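Local atomic coordinates of esterase (Thermotoga maritima, PDB entry 3DOH), a protein that probably hydrolyses carboxylic esters as a thermostable esterase that joins an immunoglobulin-like domain to an alpha/beta hydrolase domain. Residues I158-F163 and F215-Q220; A246-I251 and P285-A290. All coordinates share one frame; numbering follows the deposited sequence.

Contact 1 of 2, residues I158-F163 and F215-Q220; sequences IPYRLF and FVLAPQ. With SO4 (sulfate ion), chain G.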
loop_
_atom_site.group_PDB
_atom_site.type_symbol
_atom_site.label_atom_id
_atom_site.label_comp_id
_atom_site.label_asym_id
_atom_site.label_seq_id
_atom_site.Cartn_x
_atom_site.Cartn_y
_atom_site.Cartn_z
ATOM N N ILE A 158 35.644 -38.624 -12.590
ATOM C CA ILE A 158 34.694 -37.605 -12.984
ATOM C C ILE A 158 33.294 -38.173 -12.973
ATOM O O ILE A 158 32.948 -39.008 -13.806
ATOM C CB ILE A 158 35.024 -36.971 -14.391
ATOM C CG1 ILE A 158 36.343 -36.165 -14.369
ATOM C CG2 ILE A 158 33.857 -36.131 -14.900
ATOM C CD1 ILE A 158 36.293 -34.865 -13.652
ATOM N N PRO A 159 32.470 -37.703 -12.025
ATOM C CA PRO A 159 31.065 -38.101 -12.067
ATOM C C PRO A 159 30.340 -37.349 -13.203
ATOM O O PRO A 159 30.668 -36.159 -13.483
ATOM C CB PRO A 159 30.532 -37.666 -10.685
ATOM C CG PRO A 159 31.712 -37.159 -9.920
ATOM C CD PRO A 159 32.732 -36.758 -10.921
ATOM N N TYR A 160 29.397 -38.028 -13.860
ATOM C CA TYR A 160 28.575 -37.370 -14.868
ATOM C C TYR A 160 27.145 -37.862 -14.960
ATOM O O TYR A 160 26.808 -38.952 -14.517
ATOM C CB TYR A 160 29.259 -37.399 -16.232
ATOM C CG TYR A 160 29.351 -38.756 -16.899
ATOM C CD1 TYR A 160 30.372 -39.680 -16.558
ATOM C CD2 TYR A 160 28.438 -39.114 -17.900
ATOM C CE1 TYR A 160 30.467 -40.928 -17.200
ATOM C CE2 TYR A 160 28.518 -40.343 -18.548
ATOM C CZ TYR A 160 29.537 -41.241 -18.197
ATOM O OH TYR A 160 29.586 -42.449 -18.856
ATOM N N ARG A 161 26.296 -37.007 -15.498
ATOM C CA ARG A 161 24.890 -37.310 -15.657
ATOM C C ARG A 161 24.660 -37.246 -17.139
ATOM O O ARG A 161 25.118 -36.307 -17.785
ATOM C CB ARG A 161 23.981 -36.266 -14.961
ATOM C CG ARG A 161 24.136 -36.062 -13.462
ATOM C CD ARG A 161 23.742 -37.252 -12.606
ATOM N NE ARG A 161 22.310 -37.518 -12.563
ATOM C CZ ARG A 161 21.559 -37.582 -11.456
ATOM N NH1 ARG A 161 22.068 -37.404 -10.236
ATOM N NH2 ARG A 161 20.262 -37.833 -11.584
ATOM N N LEU A 162 23.933 -38.219 -17.664
ATOM C CA LEU A 162 23.681 -38.323 -19.097
ATOM C C LEU A 162 22.208 -38.561 -19.364
ATOM O O LEU A 162 21.636 -39.457 -18.779
ATOM C CB LEU A 162 24.473 -39.502 -19.667
ATOM C CG LEU A 162 24.163 -39.949 -21.100
ATOM C CD1 LEU A 162 24.899 -39.073 -22.118
ATOM C CD2 LEU A 162 24.570 -41.400 -21.278
ATOM N N PHE A 163 21.607 -37.773 -20.245
ATOM C CA PHE A 163 20.199 -37.978 -20.675
ATOM C C PHE A 163 20.198 -38.764 -21.972
ATOM O O PHE A 163 20.846 -38.396 -22.927
ATOM C CB PHE A 163 19.478 -36.623 -20.886
ATOM C CG PHE A 163 18.027 -36.712 -21.394
ATOM C CD1 PHE A 163 16.940 -36.754 -20.484
ATOM C CD2 PHE A 163 17.743 -36.643 -22.765
ATOM C CE1 PHE A 163 15.578 -36.748 -20.937
ATOM C CE2 PHE A 163 16.396 -36.661 -23.244
ATOM C CZ PHE A 163 15.307 -36.718 -22.312
ATOM N N PHE A 215 20.791 -36.251 -26.747
ATOM C CA PHE A 215 21.485 -36.629 -25.541
ATOM C C PHE A 215 22.059 -35.385 -24.860
ATOM O O PHE A 215 22.424 -34.390 -25.517
ATOM C CB PHE A 215 22.667 -37.531 -25.880
ATOM C CG PHE A 215 22.296 -38.902 -26.406
ATOM C CD1 PHE A 215 21.991 -39.097 -27.750
ATOM C CD2 PHE A 215 22.343 -40.012 -25.572
ATOM C CE1 PHE A 215 21.675 -40.365 -28.244
ATOM C CE2 PHE A 215 22.041 -41.304 -26.064
ATOM C CZ PHE A 215 21.709 -41.480 -27.385
ATOM N N VAL A 216 22.168 -35.464 -23.534
ATOM C CA VAL A 216 22.801 -34.417 -22.747
ATOM C C VAL A 216 23.787 -35.023 -21.790
ATOM O O VAL A 216 23.425 -35.835 -20.957
ATOM C CB VAL A 216 21.796 -33.627 -21.911
ATOM C CG1 VAL A 216 22.470 -32.443 -21.222
ATOM C CG2 VAL A 216 20.656 -33.141 -22.769
ATOM N N LEU A 217 25.030 -34.590 -21.897
ATOM C CA LEU A 217 26.057 -34.993 -20.986
ATOM C C LEU A 217 26.387 -33.806 -20.115
ATOM O O LEU A 217 26.693 -32.706 -20.601
ATOM C CB LEU A 217 27.291 -35.439 -21.766
ATOM C CG LEU A 217 28.643 -35.319 -21.088
ATOM C CD1 LEU A 217 28.741 -36.284 -19.983
ATOM C CD2 LEU A 217 29.721 -35.562 -22.084
ATOM N N ALA A 218 26.361 -34.052 -18.811
ATOM C CA ALA A 218 26.614 -33.021 -17.831
ATOM C C ALA A 218 27.638 -33.577 -16.867
ATOM O O ALA A 218 27.306 -34.308 -15.936
ATOM C CB ALA A 218 25.321 -32.658 -17.109
ATOM N N PRO A 219 28.903 -33.326 -17.136
ATOM C CA PRO A 219 29.992 -33.668 -16.217
ATOM C C PRO A 219 30.183 -32.762 -14.998
ATOM O O PRO A 219 29.936 -31.557 -15.077
ATOM C CB PRO A 219 31.239 -33.632 -17.119
ATOM C CG PRO A 219 30.879 -32.724 -18.208
ATOM C CD PRO A 219 29.390 -32.861 -18.435
ATOM N N GLN A 220 30.644 -33.348 -13.881
ATOM C CA GLN A 220 30.982 -32.557 -12.673
ATOM C C GLN A 220 32.457 -32.474 -12.375
ATOM O O GLN A 220 33.158 -33.480 -12.344
ATOM C CB GLN A 220 30.295 -33.097 -11.424
ATOM C CG GLN A 220 30.722 -32.360 -10.160
ATOM C CD GLN A 220 29.817 -32.680 -8.981
ATOM O OE1 GLN A 220 29.531 -33.846 -8.705
ATOM N NE2 GLN A 220 29.340 -31.640 -8.290
HETATM S S SO4 G . 17.912 -38.740 -8.982
HETATM O O1 SO4 G . 19.129 -38.044 -8.566
HETATM O O2 SO4 G . 17.611 -39.725 -7.937
HETATM O O3 SO4 G . 18.095 -39.402 -10.281
HETATM O O4 SO4 G . 16.803 -37.784 -9.092
#
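The carbonyl oxygen of Ala218 is gripped by two donors: Arg161 N, 2.9 Å away and 38° above the carbonyl plane, and the side-chain amide of Gln193. Ala218 N answers to Arg161 O at 2.8 Å, which closes the hydrogen-bonded pair. To either side of this pair along the strands, Phe163 N bonds to Val216 O and Gln220 N to Pro159 O. In the alpha/beta hydrolase sheet, strand 157-163 runs antiparallel to both neighbours, 144-150 and 215-219; strand 215-219 pairs in parallel with 174-180. Tyr160 and Leu217 share one face, beneath helix 242-257. Tyr160 CG sits between the backbone N and the carbonyl carbon (chi1 70°), and Leu217 CD1 lies obliquely against the ring, nearest CD2. On the other face Phe163 CB meets Val216 CB at 3.9 Å. There the bent Arg161 chain leads away from Ala218 to Phe144 O through NH2, to Asn190 O through NH1 and to a sulfate, probably from the crystallisation liquor, which His138 also holds; the closest of the weak Arg161 bonds to the ion runs from NH2 to O3, 3.0 Å. An alanine at Arg161 would probably leave both carbonyl oxygens without their guanidinium donors and the sulfate with fewer ties.

Contact 2 of 2, residues A246-I251 and P285-A290; sequences AVIKII and PELFAA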
loop_
_atom_site.group_PDB
_atom_site.type_symbol
_atom_site.label_atom_id
_atom_site.label_comp_id
_atom_site.label_asym_id
_atom_site.label_seq_id
_atom_site.Cartn_x
_atom_site.Cartn_y
_atom_site.Cartn_z
ATOM N N ALA A 246 39.409 -35.107 -19.249
ATOM C CA ALA A 246 38.633 -36.254 -18.968
ATOM C C ALA A 246 37.309 -36.158 -19.784
ATOM O O ALA A 246 37.048 -37.048 -20.598
ATOM C CB ALA A 246 38.428 -36.370 -17.482
ATOM N N VAL A 247 36.518 -35.073 -19.636
ATOM C CA VAL A 247 35.256 -34.877 -20.409
ATOM C C VAL A 247 35.363 -35.289 -21.889
ATOM O O VAL A 247 34.487 -35.953 -22.442
ATOM C CB VAL A 247 34.765 -33.412 -20.328
ATOM C CG1 VAL A 247 33.556 -33.167 -21.230
ATOM C CG2 VAL A 247 34.470 -33.035 -18.899
ATOM N N ILE A 248 36.452 -34.914 -22.538
ATOM C CA ILE A 248 36.621 -35.356 -23.919
ATOM C C ILE A 248 36.580 -36.883 -24.074
ATOM O O ILE A 248 35.832 -37.422 -24.893
ATOM C CB ILE A 248 37.885 -34.790 -24.533
ATOM C CG1 ILE A 248 37.812 -33.269 -24.489
ATOM C CG2 ILE A 248 38.034 -35.294 -25.946
ATOM C CD1 ILE A 248 36.662 -32.687 -25.307
ATOM N N LYS A 249 37.371 -37.565 -23.256
ATOM C CA LYS A 249 37.448 -39.023 -23.290
ATOM C C LYS A 249 36.074 -39.590 -23.088
ATOM O O LYS A 249 35.714 -40.583 -23.674
ATOM C CB LYS A 249 38.407 -39.534 -22.213
ATOM C CG LYS A 249 39.859 -39.225 -22.501
ATOM C CD LYS A 249 40.703 -39.449 -21.275
ATOM C CE LYS A 249 42.144 -39.002 -21.546
ATOM N NZ LYS A 249 43.038 -39.114 -20.326
ATOM N N ILE A 250 35.272 -38.919 -22.280
ATOM C CA ILE A 250 33.931 -39.419 -22.040
ATOM C C ILE A 250 32.948 -39.145 -23.193
ATOM O O ILE A 250 32.077 -39.991 -23.465
ATOM C CB ILE A 250 33.458 -39.161 -20.573
ATOM C CG1 ILE A 250 32.009 -38.793 -20.447
ATOM C CG2 ILE A 250 34.294 -38.072 -19.857
ATOM C CD1 ILE A 250 31.841 -38.269 -19.042
ATOM N N ILE A 251 33.129 -38.035 -23.917
ATOM C CA ILE A 251 32.403 -37.839 -25.185
ATOM C C ILE A 251 32.661 -39.038 -26.108
ATOM O O ILE A 251 31.736 -39.583 -26.731
ATOM C CB ILE A 251 32.722 -36.457 -25.852
ATOM C CG1 ILE A 251 31.970 -35.340 -25.111
ATOM C CG2 ILE A 251 32.329 -36.421 -27.330
ATOM C CD1 ILE A 251 32.597 -33.972 -25.251
ATOM N N PRO A 285 38.955 -28.422 -32.114
ATOM C CA PRO A 285 38.087 -27.768 -33.085
ATOM C C PRO A 285 37.358 -28.763 -33.931
ATOM O O PRO A 285 36.333 -28.446 -34.528
ATOM C CB PRO A 285 39.058 -26.998 -33.973
ATOM C CG PRO A 285 40.428 -27.447 -33.604
ATOM C CD PRO A 285 40.357 -27.967 -32.234
ATOM N N GLU A 286 37.875 -29.975 -33.963
ATOM C CA GLU A 286 37.361 -30.965 -34.859
ATOM C C GLU A 286 36.128 -31.596 -34.257
ATOM O O GLU A 286 35.316 -32.192 -34.973
ATOM C CB GLU A 286 38.458 -31.994 -35.140
ATOM C CG GLU A 286 39.780 -31.337 -35.661
ATOM C CD GLU A 286 39.585 -30.541 -36.980
ATOM O OE1 GLU A 286 39.302 -31.199 -38.022
ATOM O OE2 GLU A 286 39.728 -29.275 -36.972
ATOM N N LEU A 287 35.964 -31.450 -32.951
ATOM C CA LEU A 287 34.954 -32.234 -32.272
ATOM C C LEU A 287 33.516 -31.628 -32.297
ATOM O O LEU A 287 32.530 -32.338 -32.494
ATOM C CB LEU A 287 35.428 -32.594 -30.852
ATOM C CG LEU A 287 34.685 -33.805 -30.282
ATOM C CD1 LEU A 287 35.123 -35.036 -30.985
ATOM C CD2 LEU A 287 34.908 -33.954 -28.818
ATOM N N PHE A 288 33.400 -30.315 -32.130
ATOM C CA PHE A 288 32.091 -29.709 -31.867
ATOM C C PHE A 288 31.458 -29.004 -33.063
ATOM O O PHE A 288 32.136 -28.373 -33.856
ATOM C CB PHE A 288 32.193 -28.774 -30.669
ATOM C CG PHE A 288 32.800 -29.420 -29.438
ATOM C CD1 PHE A 288 32.033 -30.241 -28.615
ATOM C CD2 PHE A 288 34.124 -29.174 -29.089
ATOM C CE1 PHE A 288 32.577 -30.819 -27.476
ATOM C CE2 PHE A 288 34.686 -29.746 -27.953
ATOM C CZ PHE A 288 33.918 -30.576 -27.152
ATOM N N ALA A 289 30.145 -29.152 -33.190
ATOM C CA ALA A 289 29.365 -28.532 -34.272
ATOM C C ALA A 289 29.029 -27.027 -34.011
ATOM O O ALA A 289 28.957 -26.231 -34.954
ATOM C CB ALA A 289 28.087 -29.319 -34.499
ATOM N N ALA A 290 28.834 -26.688 -32.739
ATOM C CA ALA A 290 28.490 -25.333 -32.335
ATOM C C ALA A 290 28.575 -25.190 -30.817
ATOM O O ALA A 290 28.387 -26.156 -30.079
ATOM C CB ALA A 290 27.097 -24.971 -32.826
#
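Ile251 meets both Leu287 and Phe288, one branch for each. Its CD1 stands at the rim of the Phe288 ring, close to the ring plane and 3.9 Å from CE1, and the two side chains cross at about a right angle. CG1 of Ile251 lies beside the backbone N, anti to the carbonyl carbon (chi1 -76°), which leaves CG2 on the other branch, 3.9 Å from Leu287 CD2. One turn earlier on the helix, Ile248 brings CD1 to 3.9 Å from Phe288 CZ, coming at the ring obliquely. Both isoleucine CD1 methyls thus meet the far end of the ring, Ile251 at CE1 and Ile248 at CZ, and these three buried side chains form the close-packed part of the contact. Phe288 is also covered within its own segment, since Leu287 CB rests over one face, offset toward the rim.

Leu287 marks the side nearer the solvent, for it is only partly exposed but not buried like the other three. It is directed at the helix with CG anti to the backbone N (chi1 -159°) and makes its contacts through the single methyl CD2; against both isoleucines it lies alongside, running the opposite way. On the outer side of the helix Lys249 turns off to a salt bridge with Asp151. No hydrogen bond spans the two segments, whose nearest CA atoms, those of Ile248 and Leu287, are 9.1 Å apart, so hydrophobic side chains alone bridge the backbones.

The contact joins helix 242-257 to the connection between helix 272-283 and strand 290-294. Ile248 also touches Phe284 in that connection. Beneath, Ile251 and Phe288 both rest on Ile265 of strand 264-270, Phe288 reaches Ile267 of the same strand, and Ile251 extends to Leu217 of strand 215-219.

Along the chain both segments of contact 1 come before those of contact 2, and their centres lie about 13 Å apart within the alpha/beta hydrolase domain. Strand 215-219 is followed by helix 242-257, which lies across the sheet face bearing Tyr160 and Leu217. The two contacts touch directly there: Pro219 CG packs on Val247 CG2 at 3.7 Å, Tyr160 on Ile250 and Ile158 on Ala246. One side of the helix therefore covers the antiparallel strands of contact 1, while Ile248 and Ile251 in contact 2 join it to the connection entering strand 290-294. Through contact 2 the same helix also packs on strand 264-270, which probably leads into the nucleophile elbow.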